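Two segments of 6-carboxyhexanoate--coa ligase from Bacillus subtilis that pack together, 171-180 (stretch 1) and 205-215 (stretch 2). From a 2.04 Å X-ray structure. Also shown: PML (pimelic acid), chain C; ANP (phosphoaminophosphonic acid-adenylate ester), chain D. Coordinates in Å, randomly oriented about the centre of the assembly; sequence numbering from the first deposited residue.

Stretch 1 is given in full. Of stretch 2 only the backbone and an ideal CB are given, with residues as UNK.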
# COMPACT_ATOMS: atom_id res chain seq x y z
N ARG A 171 20.38 7.04 5.70
CA ARG A 171 20.95 6.22 4.64
C ARG A 171 21.84 5.11 5.26
O ARG A 171 21.88 3.98 4.74
CB ARG A 171 21.82 7.08 3.71
CG ARG A 171 21.08 7.70 2.54
CD ARG A 171 22.06 8.19 1.48
NE ARG A 171 21.39 8.70 0.27
CZ ARG A 171 21.21 10.00 0.02
NH1 ARG A 171 21.54 10.89 0.94
NH2 ARG A 171 20.62 10.41 -1.10
N ILE A 172 22.66 5.49 6.23
CA ILE A 172 23.67 4.56 6.76
C ILE A 172 22.99 3.53 7.64
O ILE A 172 23.22 2.31 7.51
CB ILE A 172 24.78 5.28 7.53
CG1 ILE A 172 25.60 6.16 6.60
CG2 ILE A 172 25.66 4.28 8.26
CD1 ILE A 172 26.41 7.22 7.32
N LYS A 173 22.03 4.00 8.42
CA LYS A 173 21.21 3.08 9.22
C LYS A 173 20.53 2.00 8.36
O LYS A 173 20.60 0.81 8.66
CB LYS A 173 20.16 3.82 9.99
CG LYS A 173 19.47 2.93 10.99
CD LYS A 173 18.41 3.70 11.76
CE LYS A 173 17.42 4.35 10.81
NZ LYS A 173 16.20 4.66 11.53
N GLU A 174 19.93 2.44 7.26
CA GLU A 174 19.25 1.53 6.36
C GLU A 174 20.22 0.59 5.67
O GLU A 174 20.01 -0.61 5.68
CB GLU A 174 18.40 2.31 5.35
CG GLU A 174 17.14 2.93 5.98
CD GLU A 174 16.56 4.14 5.21
OE1 GLU A 174 17.02 4.49 4.10
OE2 GLU A 174 15.61 4.75 5.72
N ALA A 175 21.33 1.11 5.17
CA ALA A 175 22.24 0.31 4.43
C ALA A 175 22.90 -0.71 5.33
O ALA A 175 23.13 -1.86 4.93
CB ALA A 175 23.29 1.19 3.79
N LEU A 176 23.33 -0.26 6.51
CA LEU A 176 24.04 -1.15 7.42
C LEU A 176 23.08 -2.22 7.97
O LEU A 176 23.49 -3.38 8.20
CB LEU A 176 24.76 -0.37 8.52
CG LEU A 176 25.67 -1.14 9.49
CD1 LEU A 176 26.64 -2.10 8.80
CD2 LEU A 176 26.43 -0.14 10.34
N ALA A 177 21.82 -1.87 8.18
CA ALA A 177 20.85 -2.88 8.59
C ALA A 177 20.70 -3.95 7.52
O ALA A 177 20.67 -5.17 7.84
CB ALA A 177 19.51 -2.28 8.91
N LEU A 178 20.54 -3.49 6.27
CA LEU A 178 20.44 -4.41 5.15
C LEU A 178 21.67 -5.29 5.03
O LEU A 178 21.56 -6.51 4.88
CB LEU A 178 20.23 -3.62 3.84
CG LEU A 178 19.92 -4.48 2.61
CD1 LEU A 178 19.18 -3.65 1.56
CD2 LEU A 178 21.21 -5.05 2.04
N ALA A 179 22.84 -4.66 4.99
CA ALA A 179 24.05 -5.35 4.79
C ALA A 179 24.30 -6.36 5.89
O ALA A 179 24.84 -7.42 5.61
CB ALA A 179 25.23 -4.43 4.65
N SER A 180 23.99 -6.01 7.13
CA SER A 180 24.13 -6.95 8.22
C SER A 180 23.20 -8.17 8.09
O SER A 180 23.61 -9.32 8.32
CB SER A 180 23.91 -6.24 9.55
OG SER A 180 24.88 -5.23 9.70
N UNK A 205 31.34 -2.15 0.12
CA UNK A 205 31.41 -3.60 -0.06
C UNK A 205 31.34 -4.18 1.34
O UNK A 205 31.84 -3.58 2.30
CB UNK A 205 32.67 -4.04 -0.80
N UNK A 206 30.55 -5.24 1.50
CA UNK A 206 30.37 -5.86 2.79
C UNK A 206 30.65 -7.35 2.66
O UNK A 206 30.31 -7.99 1.66
CB UNK A 206 28.96 -5.61 3.33
N UNK A 207 31.09 -7.93 3.77
CA UNK A 207 31.24 -9.37 3.87
C UNK A 207 31.58 -9.78 5.28
O UNK A 207 31.88 -8.94 6.14
CB UNK A 207 32.31 -9.87 2.90
N UNK A 208 31.61 -11.09 5.49
CA UNK A 208 31.61 -11.65 6.83
C UNK A 208 32.93 -11.34 7.46
O UNK A 208 32.97 -10.94 8.62
CB UNK A 208 31.35 -13.16 6.82
N UNK A 209 33.99 -11.34 6.67
CA UNK A 209 35.30 -11.06 7.23
C UNK A 209 35.64 -9.59 7.28
O UNK A 209 36.13 -9.10 8.29
CB UNK A 209 36.37 -11.80 6.42
N UNK A 210 35.49 -8.89 6.16
CA UNK A 210 35.90 -7.51 6.13
C UNK A 210 34.90 -6.59 6.83
O UNK A 210 35.15 -5.40 6.99
CB UNK A 210 36.10 -7.06 4.68
N UNK A 211 33.73 -7.11 7.16
CA UNK A 211 32.63 -6.27 7.64
C UNK A 211 32.05 -5.32 6.59
O UNK A 211 31.94 -5.67 5.41
CB UNK A 211 33.11 -5.45 8.84
N UNK A 212 31.74 -4.10 7.02
CA UNK A 212 31.11 -3.07 6.16
C UNK A 212 32.13 -2.01 5.81
O UNK A 212 32.51 -1.18 6.65
CB UNK A 212 29.90 -2.43 6.85
N UNK A 213 32.62 -2.08 4.58
CA UNK A 213 33.73 -1.26 4.13
C UNK A 213 33.17 -0.14 3.29
O UNK A 213 32.83 -0.36 2.13
CB UNK A 213 34.76 -2.08 3.35
N UNK A 214 32.96 1.03 3.90
CA UNK A 214 32.44 2.16 3.15
C UNK A 214 33.51 2.70 2.22
O UNK A 214 34.65 2.84 2.62
CB UNK A 214 31.94 3.26 4.09
N UNK A 215 33.10 3.13 1.04
CA UNK A 215 33.99 3.72 0.10
C UNK A 215 33.41 5.08 -0.35
O UNK A 215 32.32 5.15 -0.92
CB UNK A 215 34.22 2.78 -1.08
C1 PML C . 26.85 4.56 3.49
O11 PML C . 27.49 3.81 4.30
O12 PML C . 26.95 5.84 3.59
C2 PML C . 26.32 3.91 2.21
C3 PML C . 24.84 4.07 1.89
C4 PML C . 24.53 4.10 0.38
C5 PML C . 23.44 3.15 -0.07
C6 PML C . 22.37 3.78 -0.95
C7 PML C . 21.65 4.93 -0.25
O71 PML C . 21.04 4.71 0.83
O72 PML C . 21.57 6.05 -0.82
PG ANP D . 15.77 5.21 -1.44
O1G ANP D . 14.50 5.99 -1.20
O2G ANP D . 16.81 6.01 -2.16
O3G ANP D . 16.34 4.52 -0.24
PB ANP D . 16.09 2.49 -2.60
O1B ANP D . 16.19 1.95 -1.21
O2B ANP D . 15.41 1.79 -3.71
N3B ANP D . 15.25 4.00 -2.53
PA ANP D . 18.90 3.00 -2.25
O1A ANP D . 19.77 4.08 -2.73
O2A ANP D . 18.56 2.82 -0.80
O3A ANP D . 17.56 2.90 -3.13
O5' ANP D . 19.65 1.63 -2.77
C5' ANP D . 20.41 1.63 -3.95
C4' ANP D . 20.05 0.39 -4.78
O4' ANP D . 20.26 -0.78 -3.97
C3' ANP D . 18.59 0.38 -5.20
O3' ANP D . 18.42 0.97 -6.48
C2' ANP D . 18.28 -1.08 -5.28
O2' ANP D . 18.79 -1.59 -6.51
C1' ANP D . 19.12 -1.63 -4.15
N9 ANP D . 18.28 -1.72 -2.95
C8 ANP D . 17.84 -0.70 -2.13
N7 ANP D . 17.16 -1.22 -1.08
C5 ANP D . 17.13 -2.57 -1.25
C6 ANP D . 16.56 -3.73 -0.55
N6 ANP D . 15.82 -3.60 0.56
N1 ANP D . 16.78 -4.97 -1.05
C2 ANP D . 17.48 -5.14 -2.18
N3 ANP D . 18.10 -4.16 -2.85
C4 ANP D . 17.86 -2.88 -2.49

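Stretch 2 is a strand, a tight turn and a second strand. The axis of the second strand, 211-215, comes within 9.5 Å of the axis of helix 171-180, with the two directions 141° apart.

Position 205 has extended angles, and its ideal CB has no atom of the helix within 5.5 Å. Stretch 1 sets no demand, and a β-branched residue would suit the strand. The residue is Val205. Its backbone N and O both bond to the backbone of position 213.

Position 206 points toward the helix. Its ideal CB lies 4.1 Å from Ala179 CB. A small apolar residue fits directly; a longer one would have to turn aside from Ala179. The residue is Ala206. Its CB packs 4.2 Å from Ala179 CB, methyl against methyl.

Position 207 points away, with phi and psi near 180°. The helix does not restrict it; glycine tolerates this very extended backbone well. The residue is Gly207, paired with position 211 across the hairpin.

Positions 208 and 209 have helical angles and point into space that stretch 1 does not fill. Many residues would do, polar ones included. They are Lys208 and Lys209, and both touch a crystal neighbour.

Position 210 is also helical and out of reach. Many side chains would be acceptable. The residue is Met210; its backbone O accepts a bond from the side chain at 213.

Position 211 has phi 68° and psi -140°. Positive phi favours glycine, whatever the helix offers. The residue is Gly211. Its N bonds weakly to Gly207 O, and its O accepts a stronger bond from Gly207 N.

Position 212 points toward the helix, its ideal CB 3.8 Å from Leu176 CD1. Beyond lie Ala175 and Ala179, whose small side chains leave room, and then a pimelate carboxylate. A large flat side chain suits the space, and a donor at its tip could reach the ligand; a long aliphatic chain could fill part of it. The residue is Tyr212. Leu176 CD1 sits over one ring face, 3.9 Å from the ring centroid, in a CH-pi contact. Ala179 CB is 3.9 Å from Tyr212 CD1. Tyr212 OH lies 3.3 Å from Ala175 CB and donates to PML O11 at 2.7 Å.

Position 213 is extended and out of reach of the helix. Polar or β-branched residues would serve. The residue is Gln213, whose NE2 donates to Met210 O at 3.0 Å.

Position 214 points toward the helix, but its ideal CB touches nothing there. The carboxylate of PML lies beyond, beside Ile172. A long basic side chain is the natural answer; arginine or lysine might reach. The residue is Arg214. Its NE donates to PML O11 at 3.0 Å and its NH2 to PML O12 at 3.2 Å, so both oxygens are held. Ile172 CD1 lies 3.8 Å from Arg214 NH2.

Position 215 is extended and out of reach. A β-branched residue suits the strand. The residue is Ile215.

Stretch 2 (205-215) VAGKKMGYQRI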
# COMPACT_ATOMS: atom_id res chain seq x y z
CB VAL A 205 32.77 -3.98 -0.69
CG1 VAL A 205 32.98 -5.50 -0.64
CG2 VAL A 205 32.79 -3.55 -2.13
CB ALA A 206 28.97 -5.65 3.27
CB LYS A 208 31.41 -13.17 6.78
CG LYS A 208 29.98 -13.62 6.65
CD LYS A 208 29.94 -15.13 6.39
CE LYS A 208 28.51 -15.66 6.29
NZ LYS A 208 27.82 -15.25 5.04
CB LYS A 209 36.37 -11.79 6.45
CG LYS A 209 36.19 -13.30 6.61
CD LYS A 209 37.35 -14.08 6.01
CE LYS A 209 37.32 -13.98 4.50
NZ LYS A 209 35.95 -14.32 4.01
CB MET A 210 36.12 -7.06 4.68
CG MET A 210 34.91 -7.27 3.78
SD MET A 210 35.20 -6.63 2.11
CE MET A 210 34.01 -7.61 1.21
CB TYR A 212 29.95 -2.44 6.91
CG TYR A 212 29.10 -1.40 6.15
CD1 TYR A 212 28.04 -1.82 5.36
CD2 TYR A 212 29.17 -0.07 6.48
CE1 TYR A 212 27.16 -0.92 4.81
CE2 TYR A 212 28.31 0.87 5.89
CZ TYR A 212 27.31 0.43 5.05
OH TYR A 212 26.48 1.30 4.42
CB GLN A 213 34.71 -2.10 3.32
CG GLN A 213 35.46 -3.15 4.14
CD GLN A 213 36.61 -2.56 4.93
OE1 GLN A 213 37.21 -1.54 4.55
NE2 GLN A 213 36.93 -3.19 6.05
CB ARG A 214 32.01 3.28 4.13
CG ARG A 214 31.06 2.81 5.18
CD ARG A 214 30.71 3.89 6.17
NE ARG A 214 29.94 4.94 5.55
CZ ARG A 214 30.24 6.23 5.61
NH1 ARG A 214 31.33 6.63 6.21
NH2 ARG A 214 29.44 7.12 5.04
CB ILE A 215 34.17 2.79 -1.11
CG1 ILE A 215 34.72 1.42 -0.63
CG2 ILE A 215 35.08 3.43 -2.12
CD1 ILE A 215 34.79 0.36 -1.71
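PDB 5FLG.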